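PDB 4D70: sortase family protein from Clostridium perfringens, which probably acts as a class D sortase, a cysteine transpeptidase that cleaves the sorting signal of surface proteins and transfers them to an amine nucleophile. Local coordinates for residues Asp59-Ile64 against Ile88-Asn93; Val71-Ala76 against Asn114-Asn119. All coordinates share one frame; numbering follows the deposited sequence.

Interaction 1: Asp59-Ile64 against Ile88-Asn93; sequences DGIALI and IGHFEN
Ile61 and His90 meet across a gap one strand wide, as do Ile64 and Ile88. Ile61 gives up the most surface: its CG1 branch is tucked between the backbone N and the carbonyl carbon (chi1 64°), and the chain then extends to bring CD1 to 3.7 Å from His90 CB. The same methyl is 3.8 Å from CG of His90 and approaches the ring obliquely, the two side chains crossing at about a right angle. Strands 60-66 and 88-90 are not paired with each other; both pair with strand 71-77, which runs between them in the sheet that curls into the sortase beta-barrel, so side chains have to span the middle strand. Ile61 and Ala62 both bond through their backbones to Ile75, an arrangement consistent with a beta bulge, which would explain why Ile61 and Ile64, three residues apart, point to the same side. Ile88 is stretched out to its CD1, which reaches the CG2 branch of Ile64 at 4.1 Å, again with side chains nearly perpendicular; Ile105 of strand 101-109 touches both isoleucines. The buried His90 ring is held at both nitrogens, ND1 by the carboxylate of Glu77 and NE2 by the carbonyl of Ala95, so its rotation is fixed. That pattern could favour a protonated imidazole, with the carboxylate offsetting its charge.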
ATOM      1  N   ASP A  59      -1.890 -12.023  -4.188  1.00 35.83           N
ATOM      2  CA  ASP A  59      -0.434 -12.122  -4.307  1.00 36.32           C
ATOM      3  C   ASP A  59       0.299 -10.877  -3.728  1.00 44.45           C
ATOM      4  O   ASP A  59      -0.127  -9.740  -3.975  1.00 38.94           O
ATOM      5  CB  ASP A  59      -0.005 -12.178  -5.769  1.00 38.37           C
ATOM      6  CG  ASP A  59      -0.409 -13.479  -6.484  1.00 47.71           C
ATOM      7  OD1 ASP A  59      -0.963 -14.402  -5.861  1.00 48.64           O
ATOM      8  OD2 ASP A  59      -0.172 -13.528  -7.697  1.00 50.36           O
ATOM      9  N   GLY A  60       1.427 -11.103  -3.044  1.00 36.99           N
ATOM     10  CA  GLY A  60       2.338 -10.054  -2.634  1.00 37.79           C
ATOM     11  C   GLY A  60       2.880  -9.302  -3.815  1.00 40.57           C
ATOM     12  O   GLY A  60       3.252  -9.917  -4.822  1.00 31.54           O
ATOM     13  N   ILE A  61       2.896  -7.956  -3.732  1.00 35.22           N
ATOM     14  CA  ILE A  61       3.488  -7.169  -4.813  1.00 35.21           C
ATOM     15  C   ILE A  61       4.613  -6.236  -4.388  1.00 32.93           C
ATOM     16  O   ILE A  61       5.318  -5.737  -5.227  1.00 32.69           O
ATOM     17  CB  ILE A  61       2.396  -6.346  -5.546  1.00 36.40           C
ATOM     18  CG1 ILE A  61       1.785  -5.319  -4.598  1.00 35.37           C
ATOM     19  CG2 ILE A  61       1.328  -7.264  -6.133  1.00 41.52           C
ATOM     20  CD1 ILE A  61       1.013  -4.283  -5.318  1.00 38.73           C
ATOM     21  N   ALA A  62       4.719  -5.974  -3.094  1.00 32.02           N
ATOM     22  CA  ALA A  62       5.750  -5.109  -2.550  1.00 30.92           C
ATOM     23  C   ALA A  62       5.810  -5.329  -1.052  1.00 31.52           C
ATOM     24  O   ALA A  62       4.846  -5.775  -0.420  1.00 34.28           O
ATOM     25  CB  ALA A  62       5.419  -3.620  -2.832  1.00 31.88           C
ATOM     26  N   LEU A  63       6.921  -4.927  -0.500  1.00 25.39           N
ATOM     27  CA  LEU A  63       7.047  -4.754   0.893  1.00 27.10           C
ATOM     28  C   LEU A  63       6.813  -3.280   1.222  1.00 26.52           C
ATOM     29  O   LEU A  63       7.093  -2.380   0.430  1.00 30.17           O
ATOM     30  CB  LEU A  63       8.488  -5.074   1.330  1.00 28.24           C
ATOM     31  CG  LEU A  63       9.019  -6.514   1.065  1.00 34.02           C
ATOM     32  CD1 LEU A  63      10.450  -6.589   1.594  1.00 35.85           C
ATOM     33  CD2 LEU A  63       8.159  -7.602   1.709  1.00 33.42           C
ATOM     34  N   ILE A  64       6.294  -3.062   2.382  1.00 26.24           N
ATOM     35  CA  ILE A  64       6.140  -1.732   2.941  1.00 27.39           C
ATOM     36  C   ILE A  64       6.825  -1.663   4.293  1.00 28.42           C
ATOM     37  O   ILE A  64       6.606  -2.493   5.187  1.00 32.54           O
ATOM     38  CB  ILE A  64       4.651  -1.335   3.037  1.00 28.40           C
ATOM     39  CG1 ILE A  64       4.498   0.094   3.612  1.00 27.55           C
ATOM     40  CG2 ILE A  64       3.842  -2.328   3.906  1.00 30.77           C
ATOM     41  CD1 ILE A  64       3.139   0.722   3.316  1.00 30.33           C
ATOM     42  N   ILE A  88      -2.909  -5.820   3.844  1.00 39.06           N
ATOM     43  CA  ILE A  88      -2.983  -4.509   3.215  1.00 38.39           C
ATOM     44  C   ILE A  88      -3.114  -4.775   1.719  1.00 31.03           C
ATOM     45  O   ILE A  88      -2.420  -5.629   1.191  1.00 32.63           O
ATOM     46  CB  ILE A  88      -1.666  -3.747   3.427  1.00 35.26           C
ATOM     47  CG1 ILE A  88      -1.424  -3.399   4.890  1.00 39.91           C
ATOM     48  CG2 ILE A  88      -1.638  -2.494   2.597  1.00 42.19           C
ATOM     49  CD1 ILE A  88      -0.030  -2.841   5.088  1.00 38.56           C
ATOM     50  N   GLY A  89      -3.941  -4.034   1.028  1.00 30.82           N
ATOM     51  CA  GLY A  89      -4.242  -4.349  -0.371  1.00 34.77           C
ATOM     52  C   GLY A  89      -4.023  -3.196  -1.311  1.00 34.63           C
ATOM     53  O   GLY A  89      -4.096  -2.026  -0.892  1.00 31.92           O
ATOM     54  N   HIS A  90      -3.707  -3.504  -2.564  1.00 29.74           N
ATOM     55  CA  HIS A  90      -3.447  -2.478  -3.583  1.00 29.85           C
ATOM     56  C   HIS A  90      -4.724  -2.292  -4.377  1.00 30.60           C
ATOM     57  O   HIS A  90      -5.274  -3.267  -4.922  1.00 30.04           O
ATOM     58  CB  HIS A  90      -2.266  -2.897  -4.458  1.00 27.44           C
ATOM     59  CG  HIS A  90      -2.103  -2.088  -5.691  1.00 30.50           C
ATOM     60  ND1 HIS A  90      -2.146  -2.621  -6.973  1.00 34.55           N
ATOM     61  CD2 HIS A  90      -1.857  -0.781  -5.847  1.00 30.55           C
ATOM     62  CE1 HIS A  90      -1.937  -1.662  -7.855  1.00 30.27           C
ATOM     63  NE2 HIS A  90      -1.788  -0.530  -7.191  1.00 32.08           N
ATOM     64  N   PHE A  91      -5.209  -1.067  -4.478  1.00 26.86           N
ATOM     65  CA  PHE A  91      -6.367  -0.802  -5.336  1.00 29.40           C
ATOM     66  C   PHE A  91      -6.024  -1.089  -6.801  1.00 33.51           C
ATOM     67  O   PHE A  91      -5.071  -0.533  -7.400  1.00 30.45           O
ATOM     68  CB  PHE A  91      -6.865   0.618  -5.257  1.00 29.81           C
ATOM     69  CG  PHE A  91      -7.534   0.967  -3.977  1.00 28.90           C
ATOM     70  CD1 PHE A  91      -6.811   1.477  -2.934  1.00 24.39           C
ATOM     71  CD2 PHE A  91      -8.926   0.824  -3.827  1.00 29.01           C
ATOM     72  CE1 PHE A  91      -7.417   1.835  -1.734  1.00 26.95           C
ATOM     73  CE2 PHE A  91      -9.545   1.159  -2.616  1.00 31.08           C
ATOM     74  CZ  PHE A  91      -8.788   1.687  -1.570  1.00 30.88           C
ATOM     75  N   GLU A  92      -6.886  -1.893  -7.390  1.00 37.43           N
ATOM     76  CA  GLU A  92      -6.688  -2.525  -8.704  1.00 44.15           C
ATOM     77  C   GLU A  92      -6.273  -1.594  -9.842  1.00 38.09           C
ATOM     78  O   GLU A  92      -5.356  -1.877 -10.606  1.00 41.23           O
ATOM     79  CB  GLU A  92      -7.990  -3.312  -9.082  1.00 48.17           C
ATOM     80  CG  GLU A  92      -8.240  -4.535  -8.149  1.00 57.87           C
ATOM     81  CD  GLU A  92      -9.085  -4.293  -6.838  1.00 51.72           C
ATOM     82  OE1 GLU A  92      -9.216  -3.121  -6.357  1.00 40.20           O
ATOM     83  OE2 GLU A  92      -9.601  -5.327  -6.232  1.00 43.63           O
ATOM     84  N   ASN A  93      -6.966  -0.523 -10.012  1.00 32.43           N
ATOM     85  CA  ASN A  93      -6.670   0.297 -11.198  1.00 42.87           C
ATOM     86  C   ASN A  93      -5.732   1.472 -10.886  1.00 37.00           C
ATOM     87  O   ASN A  93      -5.729   2.480 -11.561  1.00 42.20           O
ATOM     88  CB  ASN A  93      -7.980   0.778 -11.798  1.00 49.28           C
ATOM     89  CG  ASN A  93      -8.860  -0.382 -12.244  1.00 56.53           C
ATOM     90  OD1 ASN A  93      -8.439  -1.243 -13.000  1.00 54.00           O
ATOM     91  ND2 ASN A  93     -10.062  -0.427 -11.731  1.00 63.33           N
TER

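Interaction 2: Val71-Ala76 against Asn114-Asn119; sequences VHTVIA and NEVFRN
Val71 and Thr73, alternate residues of strand 71-77, both direct their side chains at Val116 in the loop that follows strand 112-113. The loop segment begins with Asn114, whose OD1 accepts from the backbone N of Val116 in an Asx turn, although the modelled place of that nitrogen is less sure. A backbone bond of 2.8 Å from Phe117 N to Asn114 O tightens the same bend, and Glu115 accepts in turn from Arg118, giving a short 3-10 segment at 115-116. Val116, presented by this turn, has CG2 anti to its backbone N, and this branch makes the apolar contacts: it lies 4.0 Å from Val71 CG1 and equally far from Thr73 CG2. In the sortase barrel this lays the long connection to strand 128-132 against the start of strand 71-77. Val71 CG2 also packs close to the Val116 carbonyl, 3.3 Å from its O. Thr73 meets Val116 through its methyl CG2, while OG1 is hydrogen-bonded to Glu30 of helix 29-39. Next comes Phe117, whose ring has Val116 CG1 4.0 Å above one face, displaced toward the rim.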
ATOM      1  N   VAL A  71       5.820  -0.355  11.050  1.00 43.23           N
ATOM      2  CA  VAL A  71       5.171  -1.171  10.055  1.00 36.90           C
ATOM      3  C   VAL A  71       6.229  -1.798   9.147  1.00 35.36           C
ATOM      4  O   VAL A  71       7.076  -1.112   8.596  1.00 35.39           O
ATOM      5  CB  VAL A  71       4.194  -0.349   9.227  1.00 35.79           C
ATOM      6  CG1 VAL A  71       3.775  -1.113   7.997  1.00 34.36           C
ATOM      7  CG2 VAL A  71       2.995   0.022  10.058  1.00 36.84           C
ATOM      8  N   HIS A  72       6.190  -3.122   9.025  1.00 34.71           N
ATOM      9  CA  HIS A  72       7.154  -3.881   8.240  1.00 37.01           C
ATOM     10  C   HIS A  72       6.398  -5.064   7.742  1.00 41.17           C
ATOM     11  O   HIS A  72       6.349  -6.094   8.411  1.00 37.85           O
ATOM     12  CB  HIS A  72       8.351  -4.349   9.094  1.00 40.25           C
ATOM     13  CG  HIS A  72       9.082  -3.216   9.733  1.00 38.36           C
ATOM     14  ND1 HIS A  72       9.885  -2.362   9.011  1.00 41.56           N
ATOM     15  CD2 HIS A  72       9.059  -2.738  11.003  1.00 37.56           C
ATOM     16  CE1 HIS A  72      10.347  -1.424   9.809  1.00 43.93           C
ATOM     17  NE2 HIS A  72       9.845  -1.619  11.015  1.00 43.23           N
ATOM     18  N   THR A  73       5.796  -4.957   6.567  1.00 34.17           N
ATOM     19  CA  THR A  73       5.000  -6.068   6.083  1.00 36.22           C
ATOM     20  C   THR A  73       4.938  -6.054   4.571  1.00 32.49           C
ATOM     21  O   THR A  73       5.860  -5.596   3.921  1.00 30.72           O
ATOM     22  CB  THR A  73       3.620  -6.125   6.777  1.00 38.55           C
ATOM     23  OG1 THR A  73       2.944  -7.336   6.412  1.00 40.94           O
ATOM     24  CG2 THR A  73       2.720  -4.948   6.382  1.00 44.54           C
ATOM     25  N   VAL A  74       3.883  -6.640   4.025  1.00 31.88           N
ATOM     26  CA  VAL A  74       3.743  -6.900   2.624  1.00 30.96           C
ATOM     27  C   VAL A  74       2.435  -6.263   2.149  1.00 28.74           C
ATOM     28  O   VAL A  74       1.523  -6.066   2.945  1.00 31.07           O
ATOM     29  CB  VAL A  74       3.679  -8.420   2.331  1.00 37.69           C
ATOM     30  CG1 VAL A  74       2.425  -9.058   2.939  1.00 42.03           C
ATOM     31  CG2 VAL A  74       3.728  -8.709   0.858  1.00 34.25           C
ATOM     32  N   ILE A  75       2.399  -5.934   0.860  1.00 32.14           N
ATOM     33  CA  ILE A  75       1.215  -5.439   0.196  1.00 32.44           C
ATOM     34  C   ILE A  75       0.724  -6.463  -0.749  1.00 29.40           C
ATOM     35  O   ILE A  75       1.474  -6.914  -1.571  1.00 30.58           O
ATOM     36  CB  ILE A  75       1.462  -4.117  -0.514  1.00 32.49           C
ATOM     37  CG1 ILE A  75       1.880  -3.069   0.550  1.00 30.56           C
ATOM     38  CG2 ILE A  75       0.173  -3.643  -1.254  1.00 29.66           C
ATOM     39  CD1 ILE A  75       2.498  -1.839  -0.041  1.00 29.65           C
ATOM     40  N   ALA A  76      -0.556  -6.818  -0.627  1.00 30.74           N
ATOM     41  CA  ALA A  76      -1.181  -7.779  -1.580  1.00 34.56           C
ATOM     42  C   ALA A  76      -1.890  -7.070  -2.711  1.00 36.28           C
ATOM     43  O   ALA A  76      -2.358  -5.958  -2.548  1.00 35.25           O
ATOM     44  CB  ALA A  76      -2.175  -8.667  -0.846  1.00 39.57           C
ATOM     45  N   ASN A 114      -6.981  -2.409   9.523  1.00 56.07           N
ATOM     46  CA  ASN A 114      -6.007  -3.449   9.769  1.00 52.62           C
ATOM     47  C   ASN A 114      -5.160  -3.017  10.959  1.00 53.39           C
ATOM     48  O   ASN A 114      -4.738  -1.855  11.052  1.00 49.72           O
ATOM     49  CB  ASN A 114      -5.148  -3.657   8.550  1.00 48.55           C
ATOM     50  CG  ASN A 114      -4.126  -4.746   8.749  1.00 54.68           C
ATOM     51  OD1 ASN A 114      -3.691  -4.991   9.845  1.00 57.28           O
ATOM     52  ND2 ASN A 114      -3.715  -5.380   7.658  1.00 60.08           N
ATOM     53  N   GLU A 115      -4.967  -3.942  11.889  1.00 51.19           N
ATOM     54  CA  GLU A 115      -4.322  -3.565  13.108  1.00 48.00           C
ATOM     55  C   GLU A 115      -2.927  -3.055  12.767  1.00 42.19           C
ATOM     56  O   GLU A 115      -2.370  -2.308  13.556  1.00 45.88           O
ATOM     57  CB  GLU A 115      -4.284  -4.710  14.122  1.00 49.57           C
ATOM     58  N   VAL A 116      -2.366  -3.437  11.610  1.00 46.50           N
ATOM     59  CA  VAL A 116      -1.033  -2.959  11.206  1.00 49.30           C
ATOM     60  C   VAL A 116      -0.991  -1.432  11.119  1.00 44.13           C
ATOM     61  O   VAL A 116       0.056  -0.842  11.352  1.00 45.32           O
ATOM     62  CB  VAL A 116      -0.558  -3.602   9.869  1.00 49.37           C
ATOM     63  CG1 VAL A 116      -1.268  -2.998   8.677  1.00 44.84           C
ATOM     64  CG2 VAL A 116       0.935  -3.441   9.688  1.00 53.55           C
ATOM     65  N   PHE A 117      -2.126  -0.804  10.806  1.00 36.83           N
ATOM     66  CA  PHE A 117      -2.228   0.671  10.803  1.00 40.62           C
ATOM     67  C   PHE A 117      -2.862   1.287  12.030  1.00 45.31           C
ATOM     68  O   PHE A 117      -3.290   2.449  11.986  1.00 38.76           O
ATOM     69  CB  PHE A 117      -2.967   1.154   9.561  1.00 36.31           C
ATOM     70  CG  PHE A 117      -2.191   0.956   8.271  1.00 31.90           C
ATOM     71  CD1 PHE A 117      -0.876   1.391   8.151  1.00 35.10           C
ATOM     72  CD2 PHE A 117      -2.791   0.392   7.190  1.00 35.22           C
ATOM     73  CE1 PHE A 117      -0.171   1.201   6.968  1.00 34.57           C
ATOM     74  CE2 PHE A 117      -2.114   0.232   5.989  1.00 39.58           C
ATOM     75  CZ  PHE A 117      -0.798   0.615   5.881  1.00 34.23           C
ATOM     76  N   ARG A 118      -2.885   0.540  13.138  1.00 43.37           N
ATOM     77  CA  ARG A 118      -3.492   1.089  14.337  1.00 48.25           C
ATOM     78  C   ARG A 118      -2.855   2.421  14.720  1.00 42.73           C
ATOM     79  O   ARG A 118      -3.540   3.269  15.236  1.00 44.02           O
ATOM     80  CB  ARG A 118      -3.438   0.120  15.522  1.00 47.72           C
ATOM     81  CG  ARG A 118      -2.050  -0.175  16.067  1.00 54.37           C
ATOM     82  CD  ARG A 118      -2.052  -1.453  16.917  1.00 58.98           C
ATOM     83  NE  ARG A 118      -0.716  -1.869  17.377  1.00 68.52           N
ATOM     84  CZ  ARG A 118      -0.098  -1.440  18.493  1.00 81.69           C
ATOM     85  NH1 ARG A 118      -0.659  -0.541  19.316  1.00 79.16           N
ATOM     86  NH2 ARG A 118       1.113  -1.916  18.793  1.00 81.01           N
ATOM     87  N   ASN A 119      -1.550   2.589  14.481  1.00 40.93           N
ATOM     88  CA  ASN A 119      -0.865   3.849  14.798  1.00 43.65           C
ATOM     89  C   ASN A 119      -0.604   4.813  13.634  1.00 40.04           C
ATOM     90  O   ASN A 119       0.278   5.710  13.695  1.00 38.02           O
ATOM     91  CB  ASN A 119       0.445   3.518  15.456  1.00 40.45           C
ATOM     92  CG  ASN A 119       0.226   2.955  16.850  1.00 50.04           C
ATOM     93  OD1 ASN A 119      -0.598   3.459  17.599  1.00 46.59           O
ATOM     94  ND2 ASN A 119       0.940   1.905  17.185  1.00 49.32           N
TER

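The centres of the two interactions lie about 11 Å apart on one curled sheet, where strand 71-77 sits between 60-66 and 88-90. Along the chain their segments alternate: 59-64, 71-76, 88-93, then 114-119, so neither contact closes before the other begins. The first two strands are paired antiparallel, which ties interaction 1 to interaction 2 through the backbone, and Ala62 O packs 3.4 Å from Val74 CG2. Side chains link them as well, with Ile88 CD1 3.6 Å from Phe117 CZ. Early strands and a later loop of the sortase domain thus pack together in two adjoining, mostly buried contacts.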